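Local coordinates for protein CRISPR system Cmr subunit Cmr6 (Pyrococcus furiosus, PDB 4W8V) that binds RNA as a RAMP-family subunit and, together with Cmr1, caps the elongated type III-B Cmr ribonucleoprotein complex of CRISPR defence against invading nucleic acids, at residues A[20-25]-A[239-244]; A[42-47]-A[149-154]; A[48-53]-A[145-150]. All blocks are in the same frame, centred on the assembly; numbering follows the deposited sequence.

Contact 1: A[20-25]-A[239-244]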
ATOM      1  N   LYS A  20      -3.897  -4.003  13.871  1.00 60.95           N
ATOM      2  CA  LYS A  20      -4.184  -5.428  13.952  1.00 61.58           C
ATOM      3  C   LYS A  20      -4.782  -5.874  12.639  1.00 59.14           C
ATOM      4  O   LYS A  20      -5.389  -5.066  11.946  1.00 60.56           O
ATOM      5  CB  LYS A  20      -5.133  -5.749  15.106  1.00 63.98           C
ATOM      6  CG  LYS A  20      -6.466  -5.034  15.033  1.00 88.45           C
ATOM      7  CD  LYS A  20      -7.303  -5.290  16.278  1.00110.36           C
ATOM      8  CE  LYS A  20      -8.580  -4.457  16.291  1.00120.09           C
ATOM      9  NZ  LYS A  20      -9.595  -4.973  15.329  1.00125.68           N
ATOM     10  N   THR A  21      -4.587  -7.147  12.293  1.00 55.08           N
ATOM     11  CA  THR A  21      -5.179  -7.722  11.090  1.00 59.81           C
ATOM     12  C   THR A  21      -6.695  -7.848  11.270  1.00 67.45           C
ATOM     13  O   THR A  21      -7.150  -8.647  12.088  1.00 67.45           O
ATOM     14  CB  THR A  21      -4.568  -9.110  10.773  1.00 56.11           C
ATOM     15  OG1 THR A  21      -4.489  -9.883  11.978  1.00 59.75           O
ATOM     16  CG2 THR A  21      -3.154  -8.968  10.188  1.00 45.84           C
ATOM     17  N   GLN A  22      -7.474  -7.046  10.546  1.00 58.39           N
ATOM     18  CA  GLN A  22      -8.927  -7.113  10.681  1.00 60.15           C
ATOM     19  C   GLN A  22      -9.473  -8.400  10.051  1.00 64.96           C
ATOM     20  O   GLN A  22     -10.389  -9.025  10.588  1.00 66.91           O
ATOM     21  CB  GLN A  22      -9.604  -5.891  10.055  1.00 65.51           C
ATOM     22  CG  GLN A  22     -11.121  -5.859  10.300  1.00 77.54           C
ATOM     23  CD  GLN A  22     -11.872  -4.900   9.389  1.00 90.47           C
ATOM     24  OE1 GLN A  22     -11.666  -4.879   8.174  1.00 99.99           O
ATOM     25  NE2 GLN A  22     -12.750  -4.100   9.976  1.00 86.87           N
ATOM     26  N   SER A  23      -8.899  -8.780   8.913  1.00 58.84           N
ATOM     27  CA  SER A  23      -9.162 -10.053   8.270  1.00 56.64           C
ATOM     28  C   SER A  23      -7.834 -10.807   8.166  1.00 63.39           C
ATOM     29  O   SER A  23      -6.784 -10.264   8.495  1.00 63.50           O
ATOM     30  CB  SER A  23      -9.803  -9.854   6.873  1.00 59.05           C
ATOM     31  OG  SER A  23      -8.980  -9.076   6.020  1.00 62.16           O
ATOM     32  N   ARG A  24      -7.865 -12.057   7.712  1.00 61.43           N
ATOM     33  CA  ARG A  24      -6.630 -12.818   7.614  1.00 51.06           C
ATOM     34  C   ARG A  24      -5.675 -12.213   6.602  1.00 57.21           C
ATOM     35  O   ARG A  24      -6.075 -11.650   5.569  1.00 54.17           O
ATOM     36  CB  ARG A  24      -6.912 -14.263   7.254  1.00 59.14           C
ATOM     37  CG  ARG A  24      -7.546 -15.043   8.345  1.00 64.84           C
ATOM     38  CD  ARG A  24      -8.088 -16.346   7.826  1.00 72.07           C
ATOM     39  NE  ARG A  24      -9.075 -16.856   8.763  1.00 95.99           N
ATOM     40  CZ  ARG A  24      -8.832 -17.822   9.636  1.00111.86           C
ATOM     41  NH1 ARG A  24      -7.640 -18.401   9.664  1.00116.52           N
ATOM     42  NH2 ARG A  24      -9.785 -18.215  10.464  1.00117.55           N
ATOM     43  N   LEU A  25      -4.394 -12.336   6.909  1.00 58.01           N
ATOM     44  CA  LEU A  25      -3.368 -11.756   6.070  1.00 61.88           C
ATOM     45  C   LEU A  25      -2.546 -12.857   5.406  1.00 58.93           C
ATOM     46  O   LEU A  25      -2.055 -13.779   6.069  1.00 66.92           O
ATOM     47  CB  LEU A  25      -2.490 -10.829   6.905  1.00 53.45           C
ATOM     48  CG  LEU A  25      -1.299 -10.134   6.266  1.00 56.26           C
ATOM     49  CD1 LEU A  25      -1.720  -9.120   5.164  1.00 45.91           C
ATOM     50  CD2 LEU A  25      -0.539  -9.458   7.400  1.00 54.11           C
ATOM     51  N   TYR A 239      -8.953 -10.200   2.005  1.00 62.27           N
ATOM     52  CA  TYR A 239      -7.817 -10.520   2.848  1.00 59.42           C
ATOM     53  C   TYR A 239      -6.930  -9.300   3.043  1.00 60.75           C
ATOM     54  O   TYR A 239      -6.960  -8.378   2.235  1.00 58.24           O
ATOM     55  CB  TYR A 239      -7.017 -11.670   2.243  1.00 54.49           C
ATOM     56  CG  TYR A 239      -7.719 -13.006   2.347  1.00 52.88           C
ATOM     57  CD1 TYR A 239      -7.782 -13.675   3.564  1.00 58.94           C
ATOM     58  CD2 TYR A 239      -8.324 -13.595   1.234  1.00 49.75           C
ATOM     59  CE1 TYR A 239      -8.421 -14.894   3.678  1.00 61.33           C
ATOM     60  CE2 TYR A 239      -8.973 -14.820   1.336  1.00 50.94           C
ATOM     61  CZ  TYR A 239      -9.015 -15.463   2.562  1.00 61.71           C
ATOM     62  OH  TYR A 239      -9.659 -16.668   2.681  1.00 62.03           O
ATOM     63  N   GLY A 240      -6.173  -9.284   4.135  1.00 57.54           N
ATOM     64  CA  GLY A 240      -5.123  -8.301   4.320  1.00 57.09           C
ATOM     65  C   GLY A 240      -5.498  -6.898   4.766  1.00 56.34           C
ATOM     66  O   GLY A 240      -4.701  -5.981   4.595  1.00 56.14           O
ATOM     67  N   ARG A 241      -6.682  -6.715   5.342  1.00 49.91           N
ATOM     68  CA  ARG A 241      -7.052  -5.411   5.863  1.00 53.14           C
ATOM     69  C   ARG A 241      -6.492  -5.211   7.289  1.00 58.45           C
ATOM     70  O   ARG A 241      -6.643  -6.081   8.139  1.00 60.22           O
ATOM     71  CB  ARG A 241      -8.575  -5.242   5.899  1.00 55.66           C
ATOM     72  CG  ARG A 241      -9.284  -5.329   4.574  1.00 65.20           C
ATOM     73  CD  ARG A 241      -8.559  -4.562   3.482  1.00 64.48           C
ATOM     74  NE  ARG A 241      -9.396  -4.364   2.301  1.00 65.20           N
ATOM     75  CZ  ARG A 241      -9.480  -5.217   1.288  1.00 70.60           C
ATOM     76  NH1 ARG A 241     -10.262  -4.941   0.262  1.00 71.77           N
ATOM     77  NH2 ARG A 241      -8.783  -6.344   1.298  1.00 70.14           N
ATOM     78  N   LEU A 242      -5.869  -4.065   7.553  1.00 63.96           N
ATOM     79  CA  LEU A 242      -5.376  -3.760   8.909  1.00 64.66           C
ATOM     80  C   LEU A 242      -5.980  -2.455   9.442  1.00 70.70           C
ATOM     81  O   LEU A 242      -6.131  -1.491   8.683  1.00 72.24           O
ATOM     82  CB  LEU A 242      -3.842  -3.672   8.940  1.00 51.39           C
ATOM     83  CG  LEU A 242      -3.071  -4.992   8.872  1.00 60.46           C
ATOM     84  CD1 LEU A 242      -2.658  -5.325   7.456  1.00 52.98           C
ATOM     85  CD2 LEU A 242      -1.839  -4.972   9.806  1.00 56.02           C
ATOM     86  N   VAL A 243      -6.331  -2.427  10.735  1.00 61.50           N
ATOM     87  CA  VAL A 243      -6.880  -1.218  11.345  1.00 59.91           C
ATOM     88  C   VAL A 243      -6.160  -0.843  12.649  1.00 60.74           C
ATOM     89  O   VAL A 243      -5.755  -1.712  13.414  1.00 61.98           O
ATOM     90  CB  VAL A 243      -8.406  -1.361  11.618  1.00 71.53           C
ATOM     91  CG1 VAL A 243      -9.155  -1.685  10.327  1.00 72.80           C
ATOM     92  CG2 VAL A 243      -8.696  -2.425  12.682  1.00 59.51           C
ATOM     93  N   GLU A 244      -5.977   0.456  12.869  1.00 64.56           N
ATOM     94  CA  GLU A 244      -5.327   0.972  14.078  1.00 74.10           C
ATOM     95  C   GLU A 244      -6.109   0.583  15.338  1.00 78.34           C
ATOM     96  O   GLU A 244      -7.331   0.480  15.293  1.00 77.84           O
ATOM     97  CB  GLU A 244      -5.187   2.497  13.995  1.00 78.98           C
ATOM     98  CG  GLU A 244      -4.090   3.094  14.871  1.00 80.81           C
ATOM     99  CD  GLU A 244      -3.837   4.569  14.574  1.00 85.18           C
ATOM    100  OE1 GLU A 244      -4.578   5.144  13.743  1.00 84.29           O
ATOM    101  OE2 GLU A 244      -2.900   5.152  15.166  1.00 89.46           O
TER

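Contact 2: A[42-47]-A[149-154]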
ATOM      1  N   LEU A  42      12.094 -16.721  15.970  1.00 59.75           N
ATOM      2  CA  LEU A  42      12.454 -16.649  17.391  1.00 58.58           C
ATOM      3  C   LEU A  42      11.685 -15.587  18.168  1.00 63.28           C
ATOM      4  O   LEU A  42      11.480 -15.715  19.373  1.00 70.75           O
ATOM      5  CB  LEU A  42      13.956 -16.393  17.529  1.00 61.10           C
ATOM      6  CG  LEU A  42      14.920 -17.340  16.812  1.00 62.37           C
ATOM      7  CD1 LEU A  42      16.261 -16.655  16.601  1.00 58.38           C
ATOM      8  CD2 LEU A  42      15.103 -18.638  17.582  1.00 66.65           C
ATOM      9  N   ARG A  43      11.268 -14.535  17.477  1.00 64.06           N
ATOM     10  CA  ARG A  43      10.522 -13.452  18.097  1.00 67.26           C
ATOM     11  C   ARG A  43       9.019 -13.518  17.837  1.00 72.63           C
ATOM     12  O   ARG A  43       8.209 -13.299  18.749  1.00 64.16           O
ATOM     13  CB  ARG A  43      11.058 -12.117  17.597  1.00 67.80           C
ATOM     14  CG  ARG A  43      12.525 -11.916  17.889  1.00 69.65           C
ATOM     15  CD  ARG A  43      12.731 -11.600  19.372  1.00 70.41           C
ATOM     16  NE  ARG A  43      12.145 -10.306  19.704  1.00 73.39           N
ATOM     17  CZ  ARG A  43      11.347 -10.084  20.740  1.00 72.97           C
ATOM     18  NH1 ARG A  43      11.038 -11.076  21.559  1.00 70.76           N
ATOM     19  NH2 ARG A  43      10.863  -8.870  20.954  1.00 69.23           N
ATOM     20  N   ASN A  44       8.641 -13.807  16.593  1.00 61.43           N
ATOM     21  CA  ASN A  44       7.266 -13.564  16.172  1.00 57.26           C
ATOM     22  C   ASN A  44       6.384 -14.789  15.895  1.00 60.20           C
ATOM     23  O   ASN A  44       5.354 -14.662  15.253  1.00 69.95           O
ATOM     24  CB  ASN A  44       7.282 -12.687  14.927  1.00 65.07           C
ATOM     25  CG  ASN A  44       7.919 -11.342  15.174  1.00 59.33           C
ATOM     26  OD1 ASN A  44       7.873 -10.813  16.286  1.00 62.98           O
ATOM     27  ND2 ASN A  44       8.516 -10.768  14.122  1.00 63.27           N
ATOM     28  N   TYR A  45       6.772 -15.955  16.383  1.00 59.47           N
ATOM     29  CA  TYR A  45       5.991 -17.185  16.235  1.00 67.62           C
ATOM     30  C   TYR A  45       5.732 -17.553  14.774  1.00 63.64           C
ATOM     31  O   TYR A  45       4.714 -18.151  14.448  1.00 64.71           O
ATOM     32  CB  TYR A  45       4.648 -17.092  16.985  1.00 68.06           C
ATOM     33  CG  TYR A  45       4.743 -16.567  18.406  1.00 61.00           C
ATOM     34  CD1 TYR A  45       4.842 -17.435  19.487  1.00 66.31           C
ATOM     35  CD2 TYR A  45       4.713 -15.204  18.661  1.00 66.71           C
ATOM     36  CE1 TYR A  45       4.917 -16.951  20.792  1.00 73.36           C
ATOM     37  CE2 TYR A  45       4.796 -14.709  19.955  1.00 70.62           C
ATOM     38  CZ  TYR A  45       4.895 -15.585  21.016  1.00 76.35           C
ATOM     39  OH  TYR A  45       4.981 -15.080  22.293  1.00 83.57           O
ATOM     40  N   GLY A  46       6.656 -17.194  13.896  1.00 72.18           N
ATOM     41  CA  GLY A  46       6.544 -17.552  12.488  1.00 60.40           C
ATOM     42  C   GLY A  46       5.844 -16.518  11.632  1.00 60.87           C
ATOM     43  O   GLY A  46       5.772 -16.660  10.404  1.00 64.77           O
ATOM     44  N   VAL A  47       5.339 -15.469  12.265  1.00 62.06           N
ATOM     45  CA  VAL A  47       4.595 -14.432  11.549  1.00 61.98           C
ATOM     46  C   VAL A  47       5.525 -13.528  10.726  1.00 62.93           C
ATOM     47  O   VAL A  47       6.414 -12.883  11.284  1.00 69.78           O
ATOM     48  CB  VAL A  47       3.778 -13.595  12.556  1.00 55.33           C
ATOM     49  CG1 VAL A  47       2.996 -12.478  11.875  1.00 50.23           C
ATOM     50  CG2 VAL A  47       2.836 -14.508  13.311  1.00 56.65           C
ATOM     51  N   PRO A 149       5.504  -7.381  13.070  1.00 52.00           N
ATOM     52  CA  PRO A 149       4.758  -8.008  14.152  1.00 54.63           C
ATOM     53  C   PRO A 149       5.268  -7.532  15.508  1.00 65.54           C
ATOM     54  O   PRO A 149       6.473  -7.470  15.715  1.00 66.82           O
ATOM     55  CB  PRO A 149       5.035  -9.505  13.959  1.00 58.59           C
ATOM     56  CG  PRO A 149       5.389  -9.641  12.557  1.00 59.52           C
ATOM     57  CD  PRO A 149       6.121  -8.388  12.194  1.00 61.18           C
ATOM     58  N   ILE A 150       4.353  -7.156  16.391  1.00 63.65           N
ATOM     59  CA  ILE A 150       4.699  -6.753  17.747  1.00 70.22           C
ATOM     60  C   ILE A 150       4.604  -7.974  18.655  1.00 66.14           C
ATOM     61  O   ILE A 150       3.525  -8.321  19.145  1.00 65.71           O
ATOM     62  CB  ILE A 150       3.790  -5.628  18.247  1.00 59.53           C
ATOM     63  CG1 ILE A 150       3.801  -4.494  17.212  1.00 54.60           C
ATOM     64  CG2 ILE A 150       4.260  -5.170  19.643  1.00 63.45           C
ATOM     65  CD1 ILE A 150       2.803  -3.382  17.440  1.00 57.19           C
ATOM     66  N   ALA A 151       5.743  -8.628  18.840  1.00 62.10           N
ATOM     67  CA  ALA A 151       5.798  -9.932  19.468  1.00 66.20           C
ATOM     68  C   ALA A 151       5.105  -9.954  20.832  1.00 71.96           C
ATOM     69  O   ALA A 151       4.270 -10.816  21.080  1.00 75.27           O
ATOM     70  CB  ALA A 151       7.241 -10.374  19.600  1.00 68.72           C
ATOM     71  N   GLU A 152       5.434  -8.996  21.699  1.00 76.95           N
ATOM     72  CA  GLU A 152       4.887  -8.977  23.057  1.00 77.07           C
ATOM     73  C   GLU A 152       3.366  -8.878  23.102  1.00 81.80           C
ATOM     74  O   GLU A 152       2.738  -9.379  24.034  1.00 86.23           O
ATOM     75  CB  GLU A 152       5.486  -7.827  23.876  1.00 73.99           C
ATOM     76  CG  GLU A 152       5.329  -6.439  23.288  1.00 75.43           C
ATOM     77  CD  GLU A 152       6.436  -6.093  22.299  1.00 86.84           C
ATOM     78  OE1 GLU A 152       7.086  -7.024  21.771  1.00 84.09           O
ATOM     79  OE2 GLU A 152       6.663  -4.888  22.050  1.00 86.95           O
ATOM     80  N   GLU A 153       2.762  -8.254  22.097  1.00 76.41           N
ATOM     81  CA  GLU A 153       1.317  -8.067  22.127  1.00 68.03           C
ATOM     82  C   GLU A 153       0.566  -9.174  21.422  1.00 65.98           C
ATOM     83  O   GLU A 153      -0.612  -9.050  21.139  1.00 69.85           O
ATOM     84  CB  GLU A 153       0.950  -6.725  21.532  1.00 72.65           C
ATOM     85  CG  GLU A 153       1.636  -5.597  22.240  1.00 80.30           C
ATOM     86  CD  GLU A 153       1.022  -4.280  21.910  1.00 81.23           C
ATOM     87  OE1 GLU A 153      -0.170  -4.283  21.535  1.00 81.16           O
ATOM     88  OE2 GLU A 153       1.728  -3.255  22.012  1.00 81.88           O
ATOM     89  N   ILE A 154       1.245 -10.276  21.168  1.00 69.23           N
ATOM     90  CA  ILE A 154       0.597 -11.422  20.580  1.00 75.20           C
ATOM     91  C   ILE A 154       0.154 -12.316  21.719  1.00 95.62           C
ATOM     92  O   ILE A 154       0.978 -12.910  22.413  1.00 90.21           O
ATOM     93  CB  ILE A 154       1.531 -12.156  19.597  1.00 73.13           C
ATOM     94  CG1 ILE A 154       1.858 -11.223  18.422  1.00 71.00           C
ATOM     95  CG2 ILE A 154       0.894 -13.448  19.128  1.00 77.98           C
ATOM     96  CD1 ILE A 154       2.846 -11.781  17.399  1.00 72.69           C
TER
HETATM   97  O   HOH W   1       8.993  -8.660  17.355  1.00 61.01           O
HETATM   98  O   HOH W   2       9.009  -8.017  14.181  1.00 63.99           O
HETATM   99  O   HOH W   3       3.882 -12.805  22.934  1.00 75.27           O

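Contact 3: A[48-53]-A[145-150]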
ATOM      1  N   PRO A  48       5.335 -13.478   9.393  1.00 56.43           N
ATOM      2  CA  PRO A  48       6.248 -12.640   8.614  1.00 55.19           C
ATOM      3  C   PRO A  48       5.877 -11.162   8.675  1.00 50.51           C
ATOM      4  O   PRO A  48       4.831 -10.801   9.194  1.00 59.53           O
ATOM      5  CB  PRO A  48       6.091 -13.198   7.200  1.00 58.44           C
ATOM      6  CG  PRO A  48       4.692 -13.702   7.177  1.00 54.55           C
ATOM      7  CD  PRO A  48       4.459 -14.283   8.515  1.00 58.13           C
ATOM      8  N   TYR A  49       6.733 -10.287   8.182  1.00 55.47           N
ATOM      9  CA  TYR A  49       6.367  -8.877   8.152  1.00 59.31           C
ATOM     10  C   TYR A  49       5.794  -8.475   6.806  1.00 60.63           C
ATOM     11  O   TYR A  49       5.779  -9.263   5.857  1.00 59.94           O
ATOM     12  CB  TYR A  49       7.572  -7.986   8.477  1.00 51.05           C
ATOM     13  CG  TYR A  49       8.706  -8.049   7.467  1.00 52.47           C
ATOM     14  CD1 TYR A  49       8.842  -7.083   6.475  1.00 51.97           C
ATOM     15  CD2 TYR A  49       9.656  -9.055   7.533  1.00 61.26           C
ATOM     16  CE1 TYR A  49       9.892  -7.123   5.572  1.00 60.82           C
ATOM     17  CE2 TYR A  49      10.718  -9.105   6.634  1.00 58.68           C
ATOM     18  CZ  TYR A  49      10.835  -8.138   5.660  1.00 61.35           C
ATOM     19  OH  TYR A  49      11.906  -8.194   4.786  1.00 53.87           O
ATOM     20  N   ILE A  50       5.307  -7.238   6.755  1.00 69.29           N
ATOM     21  CA  ILE A  50       4.823  -6.623   5.525  1.00 56.81           C
ATOM     22  C   ILE A  50       5.847  -5.617   5.052  1.00 55.70           C
ATOM     23  O   ILE A  50       6.083  -4.616   5.731  1.00 55.76           O
ATOM     24  CB  ILE A  50       3.486  -5.906   5.748  1.00 64.27           C
ATOM     25  CG1 ILE A  50       2.405  -6.901   6.195  1.00 63.70           C
ATOM     26  CG2 ILE A  50       3.083  -5.150   4.499  1.00 62.16           C
ATOM     27  CD1 ILE A  50       1.511  -6.373   7.316  1.00 61.50           C
ATOM     28  N   PRO A  51       6.453  -5.865   3.879  1.00 61.74           N
ATOM     29  CA  PRO A  51       7.484  -4.977   3.330  1.00 55.80           C
ATOM     30  C   PRO A  51       6.979  -3.550   3.129  1.00 54.83           C
ATOM     31  O   PRO A  51       5.867  -3.329   2.664  1.00 62.08           O
ATOM     32  CB  PRO A  51       7.833  -5.622   1.984  1.00 57.12           C
ATOM     33  CG  PRO A  51       7.331  -6.997   2.050  1.00 57.01           C
ATOM     34  CD  PRO A  51       6.182  -7.014   3.001  1.00 67.00           C
ATOM     35  N   GLY A  52       7.801  -2.582   3.484  1.00 58.00           N
ATOM     36  CA  GLY A  52       7.439  -1.186   3.317  1.00 69.51           C
ATOM     37  C   GLY A  52       7.222  -0.797   1.861  1.00 61.60           C
ATOM     38  O   GLY A  52       6.535   0.182   1.564  1.00 68.13           O
ATOM     39  N   SER A  53       7.828  -1.552   0.949  1.00 62.11           N
ATOM     40  CA  SER A  53       7.633  -1.319  -0.475  1.00 61.25           C
ATOM     41  C   SER A  53       6.210  -1.712  -0.851  1.00 62.17           C
ATOM     42  O   SER A  53       5.586  -1.073  -1.696  1.00 61.54           O
ATOM     43  CB  SER A  53       8.670  -2.088  -1.313  1.00 64.32           C
ATOM     44  OG  SER A  53       8.496  -3.497  -1.216  1.00 67.82           O
ATOM     45  N   PHE A 145       8.633   2.505   6.074  1.00 59.93           N
ATOM     46  CA  PHE A 145       9.207   1.432   6.873  1.00 58.26           C
ATOM     47  C   PHE A 145       8.436   0.154   6.704  1.00 57.13           C
ATOM     48  O   PHE A 145       7.257   0.154   6.340  1.00 55.99           O
ATOM     49  CB  PHE A 145       9.236   1.781   8.372  1.00 55.65           C
ATOM     50  CG  PHE A 145      10.143   2.924   8.720  1.00 66.58           C
ATOM     51  CD1 PHE A 145      11.515   2.790   8.630  1.00 65.75           C
ATOM     52  CD2 PHE A 145       9.617   4.128   9.158  1.00 69.09           C
ATOM     53  CE1 PHE A 145      12.348   3.838   8.948  1.00 72.21           C
ATOM     54  CE2 PHE A 145      10.429   5.184   9.475  1.00 66.20           C
ATOM     55  CZ  PHE A 145      11.805   5.045   9.378  1.00 74.21           C
ATOM     56  N   ASP A 146       9.111  -0.943   7.006  1.00 59.32           N
ATOM     57  CA  ASP A 146       8.457  -2.223   7.052  1.00 55.55           C
ATOM     58  C   ASP A 146       7.479  -2.264   8.225  1.00 66.76           C
ATOM     59  O   ASP A 146       7.725  -1.684   9.301  1.00 58.10           O
ATOM     60  CB  ASP A 146       9.504  -3.335   7.135  1.00 55.84           C
ATOM     61  CG  ASP A 146      10.390  -3.393   5.880  1.00 59.06           C
ATOM     62  OD1 ASP A 146       9.884  -3.703   4.791  1.00 66.34           O
ATOM     63  OD2 ASP A 146      11.580  -3.095   5.967  1.00 68.70           O
ATOM     64  N   ALA A 147       6.350  -2.924   7.996  1.00 65.90           N
ATOM     65  CA  ALA A 147       5.367  -3.140   9.044  1.00 67.28           C
ATOM     66  C   ALA A 147       5.688  -4.447   9.722  1.00 60.40           C
ATOM     67  O   ALA A 147       5.769  -5.479   9.065  1.00 59.49           O
ATOM     68  CB  ALA A 147       3.977  -3.160   8.484  1.00 62.73           C
ATOM     69  N   ILE A 148       5.854  -4.411  11.040  1.00 59.19           N
ATOM     70  CA  ILE A 148       6.457  -5.530  11.752  1.00 52.46           C
ATOM     71  C   ILE A 148       5.585  -6.050  12.913  1.00 55.79           C
ATOM     72  O   ILE A 148       4.973  -5.265  13.623  1.00 53.74           O
ATOM     73  CB  ILE A 148       7.841  -5.107  12.251  1.00 59.33           C
ATOM     74  CG1 ILE A 148       7.725  -3.796  13.047  1.00 66.86           C
ATOM     75  CG2 ILE A 148       8.782  -4.894  11.078  1.00 57.39           C
ATOM     76  CD1 ILE A 148       8.976  -3.001  13.136  1.00 64.36           C
ATOM     77  N   PRO A 149       5.504  -7.381  13.070  1.00 52.00           N
ATOM     78  CA  PRO A 149       4.758  -8.008  14.152  1.00 54.63           C
ATOM     79  C   PRO A 149       5.268  -7.532  15.508  1.00 65.54           C
ATOM     80  O   PRO A 149       6.473  -7.470  15.715  1.00 66.82           O
ATOM     81  CB  PRO A 149       5.035  -9.505  13.959  1.00 58.59           C
ATOM     82  CG  PRO A 149       5.389  -9.641  12.557  1.00 59.52           C
ATOM     83  CD  PRO A 149       6.121  -8.388  12.194  1.00 61.18           C
ATOM     84  N   ILE A 150       4.353  -7.156  16.391  1.00 63.65           N
ATOM     85  CA  ILE A 150       4.699  -6.753  17.747  1.00 70.22           C
ATOM     86  C   ILE A 150       4.604  -7.974  18.655  1.00 66.14           C
ATOM     87  O   ILE A 150       3.525  -8.321  19.145  1.00 65.71           O
ATOM     88  CB  ILE A 150       3.790  -5.628  18.247  1.00 59.53           C
ATOM     89  CG1 ILE A 150       3.801  -4.494  17.212  1.00 54.60           C
ATOM     90  CG2 ILE A 150       4.260  -5.170  19.643  1.00 63.45           C
ATOM     91  CD1 ILE A 150       2.803  -3.382  17.440  1.00 57.19           C
TER
HETATM   92  O   HOH W   4      12.215  -5.668   3.473  1.00 80.16           O

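Contact 1: A[20-25]-A[239-244]
Lys-20 and Val-243 join strands 13-21 and 242-244 of the four-stranded antiparallel sheet of the ferredoxin-like RAMP fold, which forms the C-terminal part of the full-length protein. Strand 242-244 is an outer strand of this sheet and emerges from a glycine-rich loop near the C terminus, a hallmark of RAMP proteins. Lys-20 and Val-243 form a hydrogen-bonded antiparallel pair: Lys-20 N donates to Val-243 O (3.0 Å) and Val-243 N to Lys-20 O (3.1 Å). On the face carrying these two side chains, the Lys-20 chain is extended as far as CE and bends only at chi4 (74°), and NZ lies 3.8 Å from Val-243 CG2. On the other face, Thr-21 and Leu-242 run alongside each other in the same direction, with Thr-21 CG2 4.2 Å from Leu-242 CG; Phe-203 of strand 202-209 touches both. Thr-21 OG1 itself is bonded to Pro-198 O and Val-201 N.

Beyond the bridges the contact continues through loop residues. Gln-22 N donates to Arg-241 O at 2.7 Å, whereas Arg-241 N reaches Ser-23 OG only weakly, at 3.4 Å; this hydroxyl is also hydrogen-bonded to Gly-238 O. The Arg-241 guanidinium turns back, weakly bonding the Tyr-239 carbonyl through NH2, which also bonds Thr-235 O. Gly-240, whose positive phi (79°) is a setting that glycine adopts readily, sends its N-H to Arg-24 O (2.8 Å), and the same carbonyl oxygen meets the edge of the Tyr-239 ring, 3.3 Å from CD1.

Contact 2: A[42-47]-A[149-154]
Pro-149 O accepts hydrogen bonds from two waters, and each water also holds one end of the Asn-44 amide. One water donates to both Asn-44 OD1 (2.7 Å) and the Pro-149 carbonyl; the other accepts from Asn-44 ND2 (2.8 Å) and donates to that carbonyl. The two ends of the amide are therefore told apart by the waters they bind, which should fix its rotation. Asn-44 CG, anti to its own carbonyl carbon (chi1 -61°), lies 3.6 Å from Pro-149 CB, and the two side chains cross at about a right angle. Val-47 adds an apolar contact to the same ring, its CG1 lying 3.8 Å from Pro-149 CG.

Ala-151 CB fits closely against the start of the turn, 3.2 Å from Arg-43 O and 3.4 Å from Asn-44 OD1. It also lies over one face of the Arg-43 guanidinium, displaced from the middle of the group, while Glu-152 OE1 stays beyond salt-bridge range of that group. A third water gathers the phenol end of Tyr-45: it accepts from Tyr-45 OH at 2.6 Å and donates to the carbonyl oxygens of Ala-151 and Ile-154. Nearby, the Tyr-45 and Ile-154 side chains pass alongside one another, pointing opposite ways, CD2 of the ring 4.1 Å from Ile-154 CD1.

No direct hydrogen bond crosses between the segments, so water and side-chain contacts make the join. The turn after helix 34-43 is a type I' beta turn from Asn-44 to Val-47, closed by Val-47 N to Asn-44 O and packed here against the loop that follows strand 143-149.

Contact 3: A[48-53]-A[145-150]
Tyr-49 CG stands between its backbone N and carbonyl carbon (chi1 64°), whereas Asp-146 CG is anti to its carbonyl carbon (chi1 -64°), and these settings direct the two CG atoms so that ring and carboxylate can meet. Their planes are 72° apart, with Tyr-49 CE1 3.5 Å from Asp-146 OD1. A water bonded to Tyr-49 OH also donates, weakly, to Asp-146 OD1.

The backbones meet in a single antiparallel bridge between Ile-50 and Ala-147. Ile-50 N donates to Ala-147 O (2.9 Å) and Ala-147 N to Ile-50 O (2.8 Å), both bonds being fairly straight. Close to this bridge, Ile-50 CB and Ala-147 CB lie 3.9 Å apart, and Ile-55 of helix 52-68 touches both side chains. Farther along, Pro-149 CD packs on Tyr-49 CB at 4.0 Å.

At the other end the chain turns into helix 52-68, with Pro-51 at the N-cap position. As glycine, Gly-52 brings its CA to 3.3 Å from Phe-145 O, and its N donates to Asp-146 OD1 (2.7 Å) from above the carboxylate plane. A side chain from the edge strand 143-149 thus takes up an N-H of the helix's first turn. The partial positive charge of the helix start would be expected to favour the ionised form of Asp-146.

From the N terminus, strand 13-21 comes first and its end, in 20-25, waits for 239-244 near the C terminus; contact 1 therefore closes a loop that holds both other contacts. Next come helix 34-43 and its turn (42-47), followed directly by 48-53 and helix 52-68. The chain returns in strand 143-149; contacts 2 and 3 start on adjacent segments and end on overlapping ones, sharing Pro-149 and Ile-150. Contacts 1 and 3 reach the same four-stranded sheet at its two outer strands and touch directly, Leu-25 CD2 lying 3.7 Å from Ile-50 CD1. Contact 2 stays about 6 Å from contact 1 between nearest atoms and joins the end of helix 34-43 to the loop after strand 143-149.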